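Local coordinates for protein AvtR (Acidianus filamentous virus 6, PDB 4HV0) that probably regulates viral transcription by binding DNA through a ribbon-helix-helix domain of the CopG family, at residues A[32-42]-A[69-80]. Numbering follows the deposited sequence.
Sequences LKEYFGIEDRT and LEKRNEILVKLE
Asp40 and Glu70 face each other where the chain enters helix 71-80, and each takes a backbone N-H from the other's segment. Glu70 N, at the N-cap position, donates to Asp40 OD2 (2.8 Å), which accepts through its syn lone pair. In return Arg41 N donates to Glu70 OE2 at 2.8 Å, meeting the carboxylate from above, 39° out of its plane. An extended Glu70 chain carries the carboxylate back to that amide. The two acids nevertheless lie close, Asp40 OD2 to Glu70 OE2 being 4.4 Å; the helix N-terminus and the two N-H donors probably ease this like-charge proximity. Asp40 is buried, its carboxylate also lying against Leu69 CD2, and Arg29 of helix 24-36 touches both residues.

Beyond this polar end the contact turns apolar. Ile38 sends CG1 between its backbone N and carbonyl carbon (chi1 53°), and CD1 thereby reaches Val77 CG2 at 4.0 Å while also resting against the Asn73 side chain. The same Val77 methyl sits over one face of the Phe36 ring, the two side chains crossing at about a right angle. Glu80 meets this ring obliquely through its aliphatic part, its chain running past the ring in the opposite direction. Deeper in, Leu32 CD1 packs on Leu69 CD1 at 3.8 Å, and Leu88 of helix 88-97 touches Leu32.

The axes of helices 32-36 and 71-80 approach to 11.5 Å at 54°. A small, partly buried apolar patch, beside a pair of carboxylate-to-backbone hydrogen bonds at the start of helix 71-84, thus joins that helix to the trailing loop and C-terminal end of helix 24-36, part of the CopG-type ribbon-helix-helix region.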
loop_
_atom_site.group_PDB
_atom_site.type_symbol
_atom_site.label_atom_id
_atom_site.label_comp_id
_atom_site.label_asym_id
_atom_site.label_seq_id
_atom_site.Cartn_x
_atom_site.Cartn_y
_atom_site.Cartn_z
ATOM N N LEU A 32 -5.111 -2.257 4.239
ATOM C CA LEU A 32 -5.159 -3.730 4.152
ATOM C C LEU A 32 -6.023 -4.367 5.248
ATOM O O LEU A 32 -6.728 -5.326 4.979
ATOM C CB LEU A 32 -3.780 -4.356 4.158
ATOM C CG LEU A 32 -2.876 -3.889 2.986
ATOM C CD1 LEU A 32 -1.522 -4.585 3.024
ATOM C CD2 LEU A 32 -3.511 -3.998 1.600
ATOM N N LYS A 33 -5.959 -3.864 6.472
ATOM C CA LYS A 33 -6.787 -4.435 7.563
ATOM C C LYS A 33 -8.258 -4.208 7.290
ATOM O O LYS A 33 -9.048 -5.128 7.379
ATOM C CB LYS A 33 -6.394 -3.875 8.934
ATOM C CG LYS A 33 -5.081 -4.459 9.448
ATOM C CD LYS A 33 -4.385 -3.428 10.306
ATOM C CE LYS A 33 -3.926 -4.030 11.626
ATOM N NZ LYS A 33 -3.462 -2.987 12.585
ATOM N N GLU A 34 -8.604 -3.009 6.864
ATOM C CA GLU A 34 -9.991 -2.656 6.578
ATOM C C GLU A 34 -10.577 -3.355 5.358
ATOM O O GLU A 34 -11.678 -3.870 5.416
ATOM C CB GLU A 34 -10.138 -1.133 6.462
ATOM C CG GLU A 34 -9.920 -0.460 7.823
ATOM C CD GLU A 34 -10.159 1.038 7.825
ATOM O OE1 GLU A 34 -10.096 1.664 6.746
ATOM O OE2 GLU A 34 -10.362 1.602 8.922
ATOM N N TYR A 35 -9.860 -3.369 4.242
ATOM C CA TYR A 35 -10.405 -3.957 3.004
ATOM C C TYR A 35 -10.240 -5.472 2.907
ATOM O O TYR A 35 -10.993 -6.075 2.194
ATOM C CB TYR A 35 -9.816 -3.290 1.761
ATOM C CG TYR A 35 -10.331 -1.902 1.501
ATOM C CD1 TYR A 35 -9.957 -0.858 2.307
ATOM C CD2 TYR A 35 -11.178 -1.638 0.441
ATOM C CE1 TYR A 35 -10.409 0.414 2.095
ATOM C CE2 TYR A 35 -11.618 -0.347 0.204
ATOM C CZ TYR A 35 -11.226 0.670 1.046
ATOM O OH TYR A 35 -11.665 1.957 0.858
ATOM N N PHE A 36 -9.292 -6.081 3.622
ATOM C CA PHE A 36 -9.182 -7.552 3.654
ATOM C C PHE A 36 -9.750 -8.151 4.934
ATOM O O PHE A 36 -9.901 -9.358 5.045
ATOM C CB PHE A 36 -7.760 -8.032 3.338
ATOM C CG PHE A 36 -7.362 -7.658 1.946
ATOM C CD1 PHE A 36 -7.763 -8.419 0.846
ATOM C CD2 PHE A 36 -6.739 -6.470 1.714
ATOM C CE1 PHE A 36 -7.478 -8.012 -0.442
ATOM C CE2 PHE A 36 -6.453 -6.053 0.431
ATOM C CZ PHE A 36 -6.835 -6.827 -0.656
ATOM N N GLY A 37 -10.141 -7.287 5.855
ATOM C CA GLY A 37 -10.883 -7.698 7.031
ATOM C C GLY A 37 -10.103 -8.543 8.023
ATOM O O GLY A 37 -10.681 -9.430 8.659
ATOM N N ILE A 38 -8.822 -8.216 8.163
ATOM C CA ILE A 38 -7.867 -8.960 8.956
ATOM C C ILE A 38 -7.206 -8.173 10.086
ATOM O O ILE A 38 -7.028 -6.961 10.048
ATOM C CB ILE A 38 -6.724 -9.577 8.111
ATOM C CG1 ILE A 38 -6.034 -8.499 7.236
ATOM C CG2 ILE A 38 -7.284 -10.780 7.383
ATOM C CD1 ILE A 38 -4.935 -8.994 6.328
ATOM N N GLU A 39 -6.811 -8.943 11.078
ATOM C CA GLU A 39 -6.114 -8.477 12.249
ATOM C C GLU A 39 -4.630 -8.614 11.988
ATOM O O GLU A 39 -4.186 -9.682 11.598
ATOM C CB GLU A 39 -6.497 -9.381 13.413
ATOM C CG GLU A 39 -5.817 -9.058 14.733
ATOM C CD GLU A 39 -6.596 -8.041 15.553
ATOM O OE1 GLU A 39 -7.086 -7.043 14.970
ATOM O OE2 GLU A 39 -6.711 -8.252 16.784
ATOM N N ASP A 40 -3.864 -7.560 12.212
ATOM C CA ASP A 40 -2.414 -7.665 12.128
ATOM C C ASP A 40 -1.703 -6.912 13.260
ATOM O O ASP A 40 -1.953 -5.725 13.513
ATOM C CB ASP A 40 -1.913 -7.196 10.768
ATOM C CG ASP A 40 -0.438 -7.514 10.548
ATOM O OD1 ASP A 40 0.413 -6.767 11.057
ATOM O OD2 ASP A 40 -0.115 -8.487 9.839
ATOM N N ARG A 41 -0.787 -7.620 13.913
ATOM C CA ARG A 41 -0.102 -7.102 15.098
ATOM C C ARG A 41 1.080 -6.216 14.754
ATOM O O ARG A 41 1.458 -5.389 15.555
ATOM C CB ARG A 41 0.398 -8.245 15.983
ATOM C CG ARG A 41 0.722 -7.859 17.422
ATOM C CD ARG A 41 -0.453 -8.158 18.341
ATOM N NE ARG A 41 -0.074 -8.164 19.770
ATOM C CZ ARG A 41 0.389 -9.221 20.457
ATOM N NH1 ARG A 41 0.597 -10.407 19.877
ATOM N NH2 ARG A 41 0.678 -9.082 21.753
ATOM N N THR A 42 1.675 -6.400 13.581
ATOM C CA THR A 42 2.797 -5.579 13.124
ATOM C C THR A 42 2.593 -4.059 13.331
ATOM O O THR A 42 1.469 -3.541 13.192
ATOM C CB THR A 42 3.036 -5.854 11.642
ATOM O OG1 THR A 42 3.673 -7.122 11.473
ATOM C CG2 THR A 42 3.879 -4.764 10.999
ATOM N N LEU A 69 3.873 -7.066 7.179
ATOM C CA LEU A 69 2.738 -7.657 7.879
ATOM C C LEU A 69 3.178 -9.001 8.453
ATOM O O LEU A 69 4.212 -9.536 8.069
ATOM C CB LEU A 69 1.616 -7.925 6.864
ATOM C CG LEU A 69 0.726 -6.817 6.293
ATOM C CD1 LEU A 69 -0.106 -7.364 5.142
ATOM C CD2 LEU A 69 -0.198 -6.255 7.360
ATOM N N GLU A 70 2.395 -9.549 9.385
ATOM C CA GLU A 70 2.605 -10.928 9.843
ATOM C C GLU A 70 2.643 -11.815 8.617
ATOM O O GLU A 70 1.881 -11.594 7.689
ATOM C CB GLU A 70 1.458 -11.386 10.752
ATOM C CG GLU A 70 1.290 -10.614 12.044
ATOM C CD GLU A 70 0.067 -11.037 12.830
ATOM O OE1 GLU A 70 -0.605 -12.045 12.518
ATOM O OE2 GLU A 70 -0.247 -10.334 13.785
ATOM N N LYS A 71 3.488 -12.832 8.619
ATOM C CA LYS A 71 3.648 -13.681 7.448
ATOM C C LYS A 71 2.307 -14.246 6.958
ATOM O O LYS A 71 2.079 -14.301 5.759
ATOM C CB LYS A 71 4.679 -14.806 7.712
ATOM C CG LYS A 71 6.124 -14.297 7.757
ATOM C CD LYS A 71 7.155 -15.367 8.151
ATOM C CE LYS A 71 8.598 -14.828 8.127
ATOM N NZ LYS A 71 9.648 -15.746 7.583
ATOM N N ARG A 72 1.424 -14.644 7.866
ATOM C CA ARG A 72 0.132 -15.211 7.465
ATOM C C ARG A 72 -0.745 -14.203 6.682
ATOM O O ARG A 72 -1.373 -14.582 5.682
ATOM C CB ARG A 72 -0.635 -15.913 8.607
ATOM C CG ARG A 72 -0.313 -17.404 8.653
ATOM C CD ARG A 72 1.161 -17.676 8.945
ATOM N NE ARG A 72 1.684 -18.759 8.119
ATOM C CZ ARG A 72 2.968 -19.094 8.067
ATOM N NH1 ARG A 72 3.839 -18.445 8.829
ATOM N NH2 ARG A 72 3.375 -20.079 7.270
ATOM N N ASN A 73 -0.728 -12.943 7.102
ATOM C CA ASN A 73 -1.472 -11.916 6.421
ATOM C C ASN A 73 -0.839 -11.525 5.086
ATOM O O ASN A 73 -1.541 -11.216 4.140
ATOM C CB ASN A 73 -1.657 -10.687 7.310
ATOM C CG ASN A 73 -2.654 -10.901 8.443
ATOM O OD1 ASN A 73 -2.530 -10.287 9.505
ATOM N ND2 ASN A 73 -3.639 -11.734 8.225
ATOM N N GLU A 74 0.476 -11.567 4.996
ATOM C CA GLU A 74 1.153 -11.375 3.722
ATOM C C GLU A 74 0.639 -12.354 2.655
ATOM O O GLU A 74 0.322 -11.957 1.535
ATOM C CB GLU A 74 2.650 -11.571 3.894
ATOM C CG GLU A 74 3.485 -10.739 2.945
ATOM C CD GLU A 74 4.952 -10.993 3.151
ATOM O OE1 GLU A 74 5.532 -10.392 4.095
ATOM O OE2 GLU A 74 5.506 -11.796 2.374
ATOM N N ILE A 75 0.530 -13.621 3.020
ATOM C CA ILE A 75 0.007 -14.615 2.116
ATOM C C ILE A 75 -1.466 -14.366 1.774
ATOM O O ILE A 75 -1.824 -14.424 0.591
ATOM C CB ILE A 75 0.260 -16.044 2.671
ATOM C CG1 ILE A 75 1.767 -16.348 2.592
ATOM C CG2 ILE A 75 -0.488 -17.117 1.905
ATOM C CD1 ILE A 75 2.306 -17.386 3.556
ATOM N N LEU A 76 -2.310 -14.045 2.764
ATOM C CA LEU A 76 -3.743 -13.823 2.477
ATOM C C LEU A 76 -3.876 -12.671 1.508
ATOM O O LEU A 76 -4.591 -12.765 0.528
ATOM C CB LEU A 76 -4.562 -13.536 3.741
ATOM C CG LEU A 76 -4.674 -14.706 4.732
ATOM C CD1 LEU A 76 -5.458 -14.268 5.955
ATOM C CD2 LEU A 76 -5.300 -15.937 4.099
ATOM N N VAL A 77 -3.145 -11.591 1.766
ATOM C CA VAL A 77 -3.271 -10.444 0.931
ATOM C C VAL A 77 -2.835 -10.756 -0.498
ATOM O O VAL A 77 -3.550 -10.419 -1.437
ATOM C CB VAL A 77 -2.542 -9.241 1.502
ATOM C CG1 VAL A 77 -2.378 -8.168 0.439
ATOM C CG2 VAL A 77 -3.349 -8.695 2.674
ATOM N N LYS A 78 -1.692 -11.409 -0.668
ATOM C CA LYS A 78 -1.267 -11.826 -2.001
ATOM C C LYS A 78 -2.305 -12.671 -2.685
ATOM O O LYS A 78 -2.620 -12.479 -3.867
ATOM C CB LYS A 78 0.011 -12.649 -1.934
ATOM C CG LYS A 78 1.301 -11.887 -1.701
ATOM C CD LYS A 78 2.456 -12.881 -1.803
ATOM C CE LYS A 78 3.569 -12.678 -0.789
ATOM N NZ LYS A 78 4.529 -11.738 -1.392
ATOM N N LEU A 79 -2.861 -13.599 -1.950
ATOM C CA LEU A 79 -3.834 -14.488 -2.548
ATOM C C LEU A 79 -5.086 -13.755 -2.962
ATOM O O LEU A 79 -5.637 -14.044 -4.012
ATOM C CB LEU A 79 -4.164 -15.591 -1.566
ATOM C CG LEU A 79 -5.147 -16.677 -1.994
ATOM C CD1 LEU A 79 -4.501 -17.492 -3.121
ATOM C CD2 LEU A 79 -5.575 -17.549 -0.809
ATOM N N GLU A 80 -5.555 -12.836 -2.120
ATOM C CA GLU A 80 -6.791 -12.129 -2.394
ATOM C C GLU A 80 -6.619 -11.206 -3.587
ATOM O O GLU A 80 -7.505 -11.114 -4.413
ATOM C CB GLU A 80 -7.227 -11.356 -1.153
ATOM C CG GLU A 80 -7.841 -12.228 -0.065
ATOM C CD GLU A 80 -9.113 -12.947 -0.498
ATOM O OE1 GLU A 80 -9.835 -12.419 -1.368
ATOM O OE2 GLU A 80 -9.409 -14.049 0.020
#